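Local atomic coordinates of dual function macrocyclase-peptidase POPB (Galerina marginata, PDB entry 5N4B), a protein that cleaves peptide bonds after proline and also joins peptide ends into macrocycles, acting as a serine protease in the biosynthesis of the amanitin toxins. Residues W538-G541 with G542-E545; T546-N549 with T550-F554; F554-A557 with A558-L561; V589-P592 with E593-G597; P630-F633 with D634-Y637. The protein carries 1 engineered substitution. All coordinates share one frame; numbering follows the deposited sequence.

Overall arrangement
All five contacts are local ones in the part of the chain that carries the alpha/beta-hydrolase fold of this prolyl oligopeptidase, away from the seven-bladed propeller. Interactions 1 and 2 adjoin along the chain, their centres about 9 Å apart, where the end of helix 536-540 passes through a loop into helix 548-563. Interaction 3 continues along that same helix and shares Phe554 with interaction 2. Interaction 4, at the end of helix 579-590, packs against interaction 3 with centres about 10 Å apart, and its Arg590 meets Val548 of interaction 2. Interaction 5, on helix 630-636, meets interaction 1 through the Arg544-Glu632 salt bridge. Elements well separated in sequence are thereby joined beside the central sheet.

Interaction 1. Residues W538-G541 with G542-E545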
loop_
_atom_site.group_PDB
_atom_site.type_symbol
_atom_site.label_atom_id
_atom_site.label_comp_id
_atom_site.label_asym_id
_atom_site.label_seq_id
_atom_site.Cartn_x
_atom_site.Cartn_y
_atom_site.Cartn_z
ATOM N N TRP A 538 18.690 3.906 -2.956
ATOM C CA TRP A 538 18.332 2.527 -2.642
ATOM C C TRP A 538 17.362 1.989 -3.680
ATOM O O TRP A 538 17.482 0.829 -4.121
ATOM C CB TRP A 538 17.731 2.477 -1.241
ATOM C CG TRP A 538 17.889 1.135 -0.580
ATOM C CD1 TRP A 538 16.881 0.287 -0.211
ATOM C CD2 TRP A 538 19.093 0.529 -0.158
ATOM N NE1 TRP A 538 17.400 -0.787 0.411
ATOM C CE2 TRP A 538 18.760 -0.685 0.459
ATOM C CE3 TRP A 538 20.431 0.904 -0.223
ATOM C CZ2 TRP A 538 19.718 -1.554 0.973
ATOM C CZ3 TRP A 538 21.394 0.059 0.303
ATOM C CH2 TRP A 538 21.034 -1.163 0.914
ATOM N N HIS A 539 16.430 2.825 -4.095
ATOM C CA HIS A 539 15.500 2.452 -5.168
ATOM C C HIS A 539 16.248 2.216 -6.464
ATOM O O HIS A 539 16.061 1.185 -7.146
ATOM C CB HIS A 539 14.488 3.556 -5.345
ATOM C CG HIS A 539 13.436 3.283 -6.367
ATOM N ND1 HIS A 539 12.638 4.301 -6.844
ATOM C CD2 HIS A 539 12.963 2.138 -6.923
ATOM C CE1 HIS A 539 11.759 3.804 -7.702
ATOM N NE2 HIS A 539 11.921 2.489 -7.747
ATOM N N LYS A 540 17.138 3.154 -6.808
ATOM C CA LYS A 540 17.891 3.063 -8.066
ATOM C C LYS A 540 18.766 1.824 -8.110
ATOM O O LYS A 540 19.050 1.285 -9.188
ATOM C CB LYS A 540 18.676 4.367 -8.246
ATOM C CG LYS A 540 19.624 4.380 -9.433
ATOM C CD LYS A 540 20.035 5.809 -9.831
ATOM C CE LYS A 540 21.122 6.400 -8.962
ATOM N NZ LYS A 540 21.339 7.866 -9.315
ATOM N N GLY A 541 19.175 1.327 -6.947
ATOM C CA GLY A 541 19.957 0.127 -6.809
ATOM C C GLY A 541 19.224 -1.157 -7.133
ATOM O O GLY A 541 19.876 -2.198 -7.191
ATOM N N GLY A 542 17.922 -1.074 -7.303
ATOM C CA GLY A 542 17.141 -2.222 -7.708
ATOM C C GLY A 542 16.010 -1.827 -8.615
ATOM O O GLY A 542 14.853 -1.961 -8.258
ATOM N N ARG A 543 16.341 -1.324 -9.803
ATOM C CA ARG A 543 15.371 -0.727 -10.700
ATOM C C ARG A 543 15.887 -0.823 -12.133
ATOM O O ARG A 543 17.063 -0.589 -12.374
ATOM C CB ARG A 543 15.263 0.770 -10.309
ATOM C CG ARG A 543 14.230 1.575 -11.008
ATOM C CD ARG A 543 14.071 2.993 -10.407
ATOM N NE ARG A 543 15.213 3.864 -10.702
ATOM C CZ ARG A 543 15.611 4.914 -9.974
ATOM N NH1 ARG A 543 14.992 5.283 -8.829
ATOM N NH2 ARG A 543 16.662 5.603 -10.413
ATOM N N ARG A 544 15.010 -1.148 -13.079
ATOM C CA ARG A 544 15.396 -1.170 -14.486
ATOM C C ARG A 544 16.623 -2.060 -14.666
ATOM O O ARG A 544 16.573 -3.246 -14.340
ATOM C CB ARG A 544 15.530 0.262 -15.061
ATOM C CG ARG A 544 14.149 0.959 -15.146
ATOM C CD ARG A 544 14.207 2.443 -15.513
ATOM N NE ARG A 544 14.902 2.648 -16.762
ATOM C CZ ARG A 544 14.306 2.610 -17.953
ATOM N NH1 ARG A 544 13.005 2.365 -18.070
ATOM N NH2 ARG A 544 15.034 2.822 -19.037
ATOM N N GLU A 545 17.739 -1.543 -15.174
ATOM C CA GLU A 545 18.858 -2.441 -15.429
ATOM C C GLU A 545 19.478 -3.056 -14.174
ATOM O O GLU A 545 20.226 -4.035 -14.314
ATOM C CB GLU A 545 19.931 -1.756 -16.278
ATOM C CG GLU A 545 20.741 -0.717 -15.561
ATOM C CD GLU A 545 20.148 0.682 -15.603
ATOM O OE1 GLU A 545 18.941 0.867 -15.913
ATOM O OE2 GLU A 545 20.933 1.629 -15.330
HETATM O O HOH W 1 18.581 1.691 -11.811
#
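The imidazole of His539 carries the side chain of Arg543 over one face: Arg543 CD lies 3.6 Å from the ring centroid, offset toward the rim, in a CH-pi contact. The guanidinium stands almost perpendicular to that ring, its plane turned by 86°. One guanidinium face rests on Lys540, with CA of Lys540 over its centre, while His539 ND1 lies at its edge in plane, 3.2 Å from Arg543 NH1. Arg543 reaches this place because its chain, extended through CG and CD, bends at chi3 (71°), which turns the guanidinium back over the helix end. Lys540 CB also lies over a face, 3.2 Å from Arg543 NH2. The charged ends of Lys540 and Arg543 take separate partners, Glu537 and Glu536, by salt bridges, and His539 NE2 is hydrogen-bonded to Glu623; the imidazole is thus fixed at one nitrogen and covered by aliphatic carbon.

Backbone bonds hold the turn beneath. Gly542 N donates to His539 O at 2.9 Å, coming from above the carbonyl plane, whereas the bond from Gly541 N to Trp538 O is weak. A water donates to Lys540 O (2.7 Å) and to Arg543 O, bridging the chain where it leaves the helix. The arrangement is a glycine-containing turn at the C-terminal end of helix 536-540, leading toward helix 548-563 of the alpha/beta-hydrolase fold.

Interaction 2. Residues T546-N549 with T550-F554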
loop_
_atom_site.group_PDB
_atom_site.type_symbol
_atom_site.label_atom_id
_atom_site.label_comp_id
_atom_site.label_asym_id
_atom_site.label_seq_id
_atom_site.Cartn_x
_atom_site.Cartn_y
_atom_site.Cartn_z
ATOM N N THR A 546 19.226 -2.512 -12.986
ATOM C CA THR A 546 19.733 -3.097 -11.752
ATOM C C THR A 546 18.685 -3.906 -10.987
ATOM O O THR A 546 18.918 -4.262 -9.828
ATOM C CB THR A 546 20.259 -2.008 -10.807
ATOM O OG1 THR A 546 19.194 -1.159 -10.427
ATOM C CG2 THR A 546 21.389 -1.154 -11.426
ATOM N N LYS A 547 17.534 -4.193 -11.599
ATOM C CA LYS A 547 16.470 -4.910 -10.890
ATOM C C LYS A 547 16.939 -6.267 -10.393
ATOM O O LYS A 547 16.436 -6.757 -9.374
ATOM C CB LYS A 547 15.246 -5.080 -11.812
ATOM C CG LYS A 547 13.990 -5.539 -11.073
ATOM C CD LYS A 547 13.401 -4.373 -10.250
ATOM C CE LYS A 547 12.875 -4.778 -8.927
ATOM N NZ LYS A 547 12.571 -3.533 -8.118
ATOM N N VAL A 548 17.888 -6.898 -11.082
ATOM C CA VAL A 548 18.429 -8.176 -10.615
ATOM C C VAL A 548 18.949 -8.062 -9.183
ATOM O O VAL A 548 18.911 -9.041 -8.436
ATOM C CB VAL A 548 19.499 -8.721 -11.577
ATOM C CG1 VAL A 548 20.701 -7.818 -11.595
ATOM C CG2 VAL A 548 19.950 -10.124 -11.143
ATOM N N ASN A 549 19.392 -6.865 -8.754
ATOM C CA ASN A 549 19.940 -6.741 -7.411
ATOM C C ASN A 549 18.891 -6.995 -6.341
ATOM O O ASN A 549 19.223 -7.510 -5.272
ATOM C CB ASN A 549 20.514 -5.357 -7.189
ATOM C CG ASN A 549 21.736 -5.081 -7.991
ATOM O OD1 ASN A 549 22.427 -5.964 -8.484
ATOM N ND2 ASN A 549 22.021 -3.804 -8.114
ATOM N N THR A 550 17.637 -6.644 -6.624
ATOM C CA THR A 550 16.549 -6.935 -5.682
ATOM C C THR A 550 16.472 -8.420 -5.382
ATOM O O THR A 550 16.322 -8.837 -4.221
ATOM C CB THR A 550 15.251 -6.451 -6.281
ATOM O OG1 THR A 550 15.323 -5.022 -6.538
ATOM C CG2 THR A 550 14.123 -6.742 -5.376
ATOM N N PHE A 551 16.543 -9.230 -6.439
ATOM C CA PHE A 551 16.477 -10.680 -6.312
ATOM C C PHE A 551 17.716 -11.229 -5.603
ATOM O O PHE A 551 17.605 -12.059 -4.702
ATOM C CB PHE A 551 16.298 -11.321 -7.693
ATOM C CG PHE A 551 14.964 -11.029 -8.301
ATOM C CD1 PHE A 551 14.757 -9.900 -9.047
ATOM C CD2 PHE A 551 13.892 -11.851 -8.075
ATOM C CE1 PHE A 551 13.513 -9.591 -9.570
ATOM C CE2 PHE A 551 12.667 -11.548 -8.574
ATOM C CZ PHE A 551 12.468 -10.472 -9.345
ATOM N N ASP A 552 18.909 -10.739 -5.982
ATOM C CA ASP A 552 20.122 -11.149 -5.300
ATOM C C ASP A 552 20.052 -10.805 -3.806
ATOM O O ASP A 552 20.472 -11.595 -2.962
ATOM C CB ASP A 552 21.330 -10.486 -5.974
ATOM C CG ASP A 552 21.655 -11.082 -7.367
ATOM O OD1 ASP A 552 21.271 -12.246 -7.624
ATOM O OD2 ASP A 552 22.332 -10.388 -8.155
ATOM N N ASP A 553 19.537 -9.637 -3.463
ATOM C CA ASP A 553 19.439 -9.245 -2.057
ATOM C C ASP A 553 18.499 -10.190 -1.309
ATOM O O ASP A 553 18.770 -10.593 -0.186
ATOM C CB ASP A 553 18.933 -7.803 -1.928
ATOM C CG ASP A 553 19.929 -6.748 -2.379
ATOM O OD1 ASP A 553 21.083 -7.087 -2.642
ATOM O OD2 ASP A 553 19.476 -5.585 -2.445
ATOM N N PHE A 554 17.374 -10.547 -1.926
ATOM C CA PHE A 554 16.381 -11.380 -1.254
ATOM C C PHE A 554 16.882 -12.812 -1.089
ATOM O O PHE A 554 16.720 -13.426 -0.019
ATOM C CB PHE A 554 15.068 -11.345 -2.037
ATOM C CG PHE A 554 13.842 -11.736 -1.246
ATOM C CD1 PHE A 554 13.419 -11.010 -0.161
ATOM C CD2 PHE A 554 13.040 -12.760 -1.701
ATOM C CE1 PHE A 554 12.259 -11.343 0.527
ATOM C CE2 PHE A 554 11.889 -13.115 -1.023
ATOM C CZ PHE A 554 11.509 -12.424 0.086
HETATM O O HOH W 2 23.649 -8.251 -7.496
#
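Thr550 packs against Lys547 on the buried side, where the chain enters helix 548-563, with Lys547 CE 3.4 Å from Thr550 OG1. Bends at chi2 (74°) and chi3 carry the lysine chain past the threonine, and its ammonium then leaves for Glu623, with which it forms a salt bridge, and for the carbonyls of Gly498 and Gly542. Thr550 OG1 is itself hydrogen-bonded to Arg529 O. Phe551 completes the buried side, presenting the edge of its ring to Lys547 O, 3.6 Å from CD1.

The other side is looser and partly exposed. Val548 CG2 comes no nearer to Asp552 than 3.8 Å, at OD2, and the side chains of Asn549 and Asp552 do not meet directly: a water donates to Asn549 OD1 (2.8 Å) and to Asp552 OD2 (2.6 Å), spanning the gap between them. The remaining amide atom, Asn549 ND2, is tied back to Gly541 O in the preceding loop.

Between the two sides run the helical backbone bonds, from Asp552 N to Val548 O at 3.0 Å, nearly straight at 170°, and from Asp553 N to Asn549 O at 2.8 Å. The earlier bond from Thr550 N to Lys547 O is weak. Asp552 and Asp553 lie near the N-terminal end of the helix, where carboxylates would be expected to interact favourably with the helix dipole. Asp553 OD1 forms a salt bridge with Arg529 and a hydrogen bond with Ser468 OG; Arg529 probably compensates its charge, as Glu623 does that of buried Lys547.

Interaction 3. Residues F554-A557 with A558-L561; sequences FIAA and AQFL
Regular i to i+4 bonds join the two halves of this helical segment: Gln559 N reaches Ile555 O at 3.0 Å, Phe560 N reaches Ala556 O at 2.9 Å and Leu561 N reaches Ala557 O at 3.0 Å, while that from Ala558 N to Phe554 O is longer and weak. Along one side, Ile555 and Gln559 run together and point the same way. The branch that touches is Ile555 CG2, which stands 3.8 Å from Gln559 CD, so an aliphatic methyl lies against the amide group. With CG placed anti to its carbonyl carbon (chi1 -67°), Gln559 extends back over the preceding turn, bringing OE1 to 3.6 Å from Ala556 CA.

The helix, 548-563, packs beside the central sheet of the alpha/beta-hydrolase fold, and it meets the sheet partly through alanines. Ala557 and Ala558 both rest on Gln494 of strand 492-495, and Ala557 also meets Met476 of strand 473-481. Leu561 adds to this sheet-facing surface, touching Met476 and Ile478; its CG lies 3.3 Å from Ala557 O, over the turn that its own amide closes.

Phe560 also touches Met476. Its CB sits 3.3 Å from Ala556 O, and CG anti to the backbone N (chi1 170°) carries the ring beyond the turn to meet that of Tyr566. Toward helix 579-590, Phe554 packs on Leu583 and Ser587, and Ile555 reaches Arg590.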
loop_
_atom_site.group_PDB
_atom_site.type_symbol
_atom_site.label_atom_id
_atom_site.label_comp_id
_atom_site.label_asym_id
_atom_site.label_seq_id
_atom_site.Cartn_x
_atom_site.Cartn_y
_atom_site.Cartn_z
ATOM N N PHE A 554 17.374 -10.547 -1.926
ATOM C CA PHE A 554 16.381 -11.380 -1.254
ATOM C C PHE A 554 16.882 -12.812 -1.089
ATOM O O PHE A 554 16.720 -13.426 -0.019
ATOM C CB PHE A 554 15.068 -11.345 -2.037
ATOM C CG PHE A 554 13.842 -11.736 -1.246
ATOM C CD1 PHE A 554 13.419 -11.010 -0.161
ATOM C CD2 PHE A 554 13.040 -12.760 -1.701
ATOM C CE1 PHE A 554 12.259 -11.343 0.527
ATOM C CE2 PHE A 554 11.889 -13.115 -1.023
ATOM C CZ PHE A 554 11.509 -12.424 0.086
ATOM N N ILE A 555 17.528 -13.343 -2.119
ATOM C CA ILE A 555 18.109 -14.671 -2.021
ATOM C C ILE A 555 19.247 -14.722 -0.992
ATOM O O ILE A 555 19.333 -15.640 -0.163
ATOM C CB ILE A 555 18.549 -15.136 -3.417
ATOM C CG1 ILE A 555 17.326 -15.368 -4.295
ATOM C CG2 ILE A 555 19.416 -16.387 -3.280
ATOM C CD1 ILE A 555 17.668 -15.439 -5.782
ATOM N N ALA A 556 20.108 -13.698 -0.988
ATOM C CA ALA A 556 21.171 -13.645 0.013
ATOM C C ALA A 556 20.626 -13.597 1.443
ATOM O O ALA A 556 21.237 -14.146 2.385
ATOM C CB ALA A 556 22.119 -12.486 -0.273
ATOM N N ALA A 557 19.490 -12.933 1.656
ATOM C CA ALA A 557 18.911 -12.897 2.990
ATOM C C ALA A 557 18.549 -14.305 3.453
ATOM O O ALA A 557 18.816 -14.683 4.597
ATOM C CB ALA A 557 17.684 -11.989 2.981
ATOM N N ALA A 558 17.943 -15.091 2.576
ATOM C CA ALA A 558 17.530 -16.448 2.940
ATOM C C ALA A 558 18.740 -17.327 3.190
ATOM O O ALA A 558 18.734 -18.137 4.123
ATOM C CB ALA A 558 16.647 -17.027 1.829
ATOM N N GLN A 559 19.792 -17.143 2.396
ATOM C CA GLN A 559 21.012 -17.908 2.595
ATOM C C GLN A 559 21.650 -17.549 3.931
ATOM O O GLN A 559 22.137 -18.424 4.649
ATOM C CB GLN A 559 21.970 -17.645 1.416
ATOM C CG GLN A 559 21.416 -18.200 0.111
ATOM C CD GLN A 559 22.222 -17.828 -1.097
ATOM O OE1 GLN A 559 22.691 -16.695 -1.251
ATOM N NE2 GLN A 559 22.359 -18.779 -1.998
ATOM N N PHE A 560 21.631 -16.260 4.285
ATOM C CA PHE A 560 22.188 -15.779 5.545
ATOM C C PHE A 560 21.441 -16.330 6.747
ATOM O O PHE A 560 22.052 -16.704 7.752
ATOM C CB PHE A 560 22.127 -14.244 5.532
ATOM C CG PHE A 560 22.437 -13.574 6.851
ATOM C CD1 PHE A 560 23.720 -13.277 7.200
ATOM C CD2 PHE A 560 21.440 -13.245 7.722
ATOM C CE1 PHE A 560 23.989 -12.633 8.413
ATOM C CE2 PHE A 560 21.731 -12.624 8.934
ATOM C CZ PHE A 560 23.003 -12.326 9.244
ATOM N N LEU A 561 20.109 -16.408 6.663
ATOM C CA LEU A 561 19.331 -16.938 7.792
ATOM C C LEU A 561 19.780 -18.342 8.129
ATOM O O LEU A 561 19.871 -18.698 9.296
ATOM C CB LEU A 561 17.842 -16.927 7.461
ATOM C CG LEU A 561 17.177 -15.564 7.366
ATOM C CD1 LEU A 561 15.759 -15.720 6.894
ATOM C CD2 LEU A 561 17.210 -14.846 8.671
#

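Interaction 4. Residues V589-P592 with E593-G597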
loop_
_atom_site.group_PDB
_atom_site.type_symbol
_atom_site.label_atom_id
_atom_site.label_comp_id
_atom_site.label_asym_id
_atom_site.label_seq_id
_atom_site.Cartn_x
_atom_site.Cartn_y
_atom_site.Cartn_z
ATOM N N VAL A 589 12.720 -19.251 -9.193
ATOM C CA VAL A 589 13.364 -19.610 -10.454
ATOM C C VAL A 589 14.878 -19.484 -10.331
ATOM O O VAL A 589 15.639 -20.339 -10.827
ATOM C CB VAL A 589 12.800 -18.732 -11.581
ATOM C CG1 VAL A 589 13.655 -18.857 -12.836
ATOM C CG2 VAL A 589 11.279 -19.050 -11.834
ATOM N N ARG A 590 15.345 -18.423 -9.677
ATOM C CA ARG A 590 16.763 -18.054 -9.742
ATOM C C ARG A 590 17.618 -18.694 -8.657
ATOM O O ARG A 590 18.813 -18.977 -8.892
ATOM C CB ARG A 590 16.917 -16.530 -9.664
ATOM C CG ARG A 590 16.355 -15.824 -10.891
ATOM C CD ARG A 590 16.433 -14.297 -10.847
ATOM N NE ARG A 590 17.808 -13.838 -10.976
ATOM C CZ ARG A 590 18.473 -13.701 -12.124
ATOM N NH1 ARG A 590 17.879 -13.928 -13.286
ATOM N NH2 ARG A 590 19.742 -13.317 -12.121
ATOM N N ALA A 591 17.095 -18.912 -7.478
ATOM C CA ALA A 591 17.936 -19.333 -6.372
ATOM C C ALA A 591 18.360 -20.781 -6.544
ATOM O O ALA A 591 17.662 -21.567 -7.176
ATOM C CB ALA A 591 17.153 -19.231 -5.074
ATOM N N PRO A 592 19.485 -21.166 -5.955
ATOM C CA PRO A 592 19.866 -22.569 -5.969
ATOM C C PRO A 592 18.744 -23.466 -5.429
ATOM O O PRO A 592 17.989 -23.106 -4.516
ATOM C CB PRO A 592 21.108 -22.607 -5.092
ATOM C CG PRO A 592 21.656 -21.256 -5.143
ATOM C CD PRO A 592 20.452 -20.322 -5.241
ATOM N N GLU A 593 18.622 -24.659 -6.012
ATOM C CA GLU A 593 17.684 -25.644 -5.519
ATOM C C GLU A 593 17.847 -25.812 -4.014
ATOM O O GLU A 593 18.960 -25.886 -3.497
ATOM C CB GLU A 593 17.943 -26.961 -6.260
ATOM C CG GLU A 593 16.954 -27.995 -5.963
ATOM C CD GLU A 593 17.205 -29.271 -6.797
ATOM O OE1 GLU A 593 17.048 -29.278 -8.062
ATOM O OE2 GLU A 593 17.638 -30.252 -6.164
ATOM N N GLY A 594 16.722 -25.813 -3.301
ATOM C CA GLY A 594 16.683 -25.992 -1.864
ATOM C C GLY A 594 16.901 -24.737 -1.050
ATOM O O GLY A 594 16.938 -24.806 0.180
ATOM N N THR A 595 17.030 -23.579 -1.681
ATOM C CA THR A 595 17.163 -22.341 -0.915
ATOM C C THR A 595 15.899 -22.059 -0.119
ATOM O O THR A 595 15.973 -21.535 1.001
ATOM C CB THR A 595 17.424 -21.163 -1.860
ATOM O OG1 THR A 595 18.664 -21.321 -2.533
ATOM C CG2 THR A 595 17.506 -19.821 -1.137
ATOM N N PHE A 596 14.739 -22.367 -0.686
ATOM C CA PHE A 596 13.468 -22.094 -0.042
ATOM C C PHE A 596 12.722 -23.388 0.181
ATOM O O PHE A 596 12.816 -24.307 -0.625
ATOM C CB PHE A 596 12.633 -21.208 -0.950
ATOM C CG PHE A 596 13.310 -19.933 -1.336
ATOM C CD1 PHE A 596 13.561 -18.978 -0.376
ATOM C CD2 PHE A 596 13.704 -19.675 -2.622
ATOM C CE1 PHE A 596 14.205 -17.796 -0.689
ATOM C CE2 PHE A 596 14.343 -18.471 -2.965
ATOM C CZ PHE A 596 14.580 -17.538 -1.984
ATOM N N GLY A 597 11.962 -23.429 1.270
ATOM C CA GLY A 597 11.118 -24.568 1.596
ATOM C C GLY A 597 9.673 -24.390 1.194
ATOM O O GLY A 597 8.938 -25.374 1.137
#
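Two hydrogen bonds from Thr595 converge on the carbonyl oxygen of Pro592, one from OG1 at 2.8 Å and one from the backbone N at 3.0 Å. Both donors come from the same face of the carbonyl plane, and the hydrogen bond from Thr595 N closes a type II beta turn, Pro592 to Thr595, with Gly594 at its third position in a positive-phi conformation (85°). The threonine is set for this double grip by its first torsion, chi1 -64°, which puts OG1 beside its own backbone N.

Outward from the polar centre, OG1 also lies 3.4 Å from Pro592 CD, against the proline ring. Ala591 CB touches both Thr595 and Phe596, 3.6 Å from Thr595 OG1 and 3.6 Å from Phe596 CE2, while Thr595 CG2 covers the centre of one face of the Phe596 ring. Glu593 extends away from the turn, its OE1 accepting a hydrogen bond from Val650 N.

The turn links the end of helix 579-590 to strand 598-602 of the central sheet. On its inner side Ala591 packs on Ile555 and Phe596 on Ala558, both of helix 548-563, and Lys649 hydrogen-bonds the carbonyls of Val589 and Ala591 where the helix ends.

Interaction 5. Residues P630-F633 with D634-Y637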
loop_
_atom_site.group_PDB
_atom_site.type_symbol
_atom_site.label_atom_id
_atom_site.label_comp_id
_atom_site.label_asym_id
_atom_site.label_seq_id
_atom_site.Cartn_x
_atom_site.Cartn_y
_atom_site.Cartn_z
ATOM N N PRO A 630 15.132 -2.553 -27.524
ATOM C CA PRO A 630 16.057 -3.702 -27.585
ATOM C C PRO A 630 17.077 -3.807 -26.476
ATOM O O PRO A 630 17.388 -4.930 -26.019
ATOM C CB PRO A 630 16.722 -3.530 -28.967
ATOM C CG PRO A 630 15.661 -2.848 -29.791
ATOM C CD PRO A 630 14.961 -1.907 -28.844
ATOM N N GLU A 631 17.643 -2.673 -26.051
ATOM C CA GLU A 631 18.628 -2.679 -24.974
ATOM C C GLU A 631 17.994 -3.081 -23.636
ATOM O O GLU A 631 18.683 -3.594 -22.735
ATOM C CB GLU A 631 19.264 -1.283 -24.865
ATOM C CG GLU A 631 20.126 -0.864 -26.061
ATOM C CD GLU A 631 19.336 -0.531 -27.345
ATOM O OE1 GLU A 631 18.153 -0.097 -27.272
ATOM O OE2 GLU A 631 19.928 -0.695 -28.443
ATOM N N GLU A 632 16.711 -2.802 -23.477
ATOM C CA GLU A 632 16.042 -3.049 -22.215
ATOM C C GLU A 632 15.479 -4.463 -22.182
ATOM O O GLU A 632 15.606 -5.171 -21.163
ATOM C CB GLU A 632 15.002 -1.960 -21.992
ATOM C CG GLU A 632 15.650 -0.546 -21.950
ATOM C CD GLU A 632 14.732 0.605 -21.687
ATOM O OE1 GLU A 632 13.551 0.408 -21.372
ATOM O OE2 GLU A 632 15.233 1.773 -21.780
ATOM N N PHE A 633 14.926 -4.926 -23.322
ATOM C CA PHE A 633 14.616 -6.342 -23.494
ATOM C C PHE A 633 15.773 -7.212 -22.999
ATOM O O PHE A 633 15.581 -8.235 -22.336
ATOM C CB PHE A 633 14.284 -6.653 -24.962
ATOM C CG PHE A 633 14.027 -8.098 -25.211
ATOM C CD1 PHE A 633 15.073 -8.957 -25.534
ATOM C CD2 PHE A 633 12.758 -8.642 -25.101
ATOM C CE1 PHE A 633 14.849 -10.286 -25.749
ATOM C CE2 PHE A 633 12.551 -10.016 -25.320
ATOM C CZ PHE A 633 13.584 -10.805 -25.620
ATOM N N ASP A 634 17.002 -6.816 -23.298
ATOM C CA ASP A 634 18.137 -7.674 -22.983
ATOM C C ASP A 634 18.371 -7.879 -21.494
ATOM O O ASP A 634 18.953 -8.898 -21.107
ATOM C CB ASP A 634 19.407 -7.166 -23.651
ATOM C CG ASP A 634 19.449 -7.497 -25.115
ATOM O OD1 ASP A 634 18.617 -8.255 -25.673
ATOM O OD2 ASP A 634 20.376 -6.956 -25.743
ATOM N N TYR A 635 17.986 -6.942 -20.627
ATOM C CA TYR A 635 18.060 -7.201 -19.194
ATOM C C TYR A 635 16.740 -7.675 -18.595
ATOM O O TYR A 635 16.754 -8.312 -17.540
ATOM C CB TYR A 635 18.634 -6.004 -18.429
ATOM C CG TYR A 635 17.895 -4.692 -18.491
ATOM C CD1 TYR A 635 16.698 -4.490 -17.827
ATOM C CD2 TYR A 635 18.447 -3.600 -19.134
ATOM C CE1 TYR A 635 16.052 -3.254 -17.864
ATOM C CE2 TYR A 635 17.830 -2.361 -19.139
ATOM C CZ TYR A 635 16.621 -2.181 -18.488
ATOM O OH TYR A 635 15.983 -0.944 -18.486
ATOM N N ILE A 636 15.618 -7.429 -19.276
ATOM C CA ILE A 636 14.309 -7.901 -18.806
ATOM C C ILE A 636 14.118 -9.392 -19.048
ATOM O O ILE A 636 13.665 -10.143 -18.168
ATOM C CB ILE A 636 13.179 -7.106 -19.478
ATOM C CG1 ILE A 636 13.227 -5.658 -19.064
ATOM C CG2 ILE A 636 11.819 -7.695 -19.140
ATOM C CD1 ILE A 636 12.363 -4.720 -19.975
ATOM N N TYR A 637 14.377 -9.832 -20.272
ATOM C CA TYR A 637 14.099 -11.215 -20.640
ATOM C C TYR A 637 14.746 -12.230 -19.730
ATOM O O TYR A 637 14.063 -13.201 -19.351
ATOM C CB TYR A 637 14.529 -11.397 -22.103
ATOM C CG TYR A 637 14.191 -12.708 -22.752
ATOM C CD1 TYR A 637 12.957 -13.305 -22.601
ATOM C CD2 TYR A 637 15.110 -13.315 -23.606
ATOM C CE1 TYR A 637 12.634 -14.490 -23.257
ATOM C CE2 TYR A 637 14.782 -14.519 -24.272
ATOM C CZ TYR A 637 13.547 -15.078 -24.067
ATOM O OH TYR A 637 13.200 -16.249 -24.710
#
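Phe633 overlaps the base of the Tyr637 side chain one helical turn on: Tyr637 CB sits over one face of the phenyl ring, 3.9 Å from its centroid, in a CH-pi contact. This is an i to i+4 aromatic pair on the short helix 630-636 of the alpha/beta-hydrolase domain. The two rings are nearly parallel, with planes 26° apart, but slid past each other so that they barely overlap; Phe633 CZ meets Tyr637 CG at 3.5 Å, over the rim of the tyrosine ring. Both side chains have CG anti to the backbone N, which, one helical turn apart, sets them side by side toward strands 21-26 and 30-35, where Phe633 meets Tyr24 and Tyr637 packs on Val32 and Val34.

Another ring folds back on the helix itself. Tyr635 takes the cramped first torsion, chi1 61°, with CG between its backbone N and carbonyl carbon, and this lays the ring over Glu632. Glu632 CA contacts one face, 3.9 Å from the centroid, and the glutamate chain continues alongside. Its carboxylate goes on to a salt bridge with Arg544 and a hydrogen bond from Asn626 N. Asp634 OD1 lies in plane at the edge of the Phe633 ring; Asp634 OD1 and OD2 are hydrogen-bonded to Ser26 OG and Ser28 N, respectively.

Among the backbone bonds, that from Tyr637 N to Phe633 O is almost straight, 2.9 Å long. Glu632 O receives Ile636 N at 2.9 Å and, more weakly, Tyr635 N, with Ile636 CG1 3.2 Å from the same oxygen.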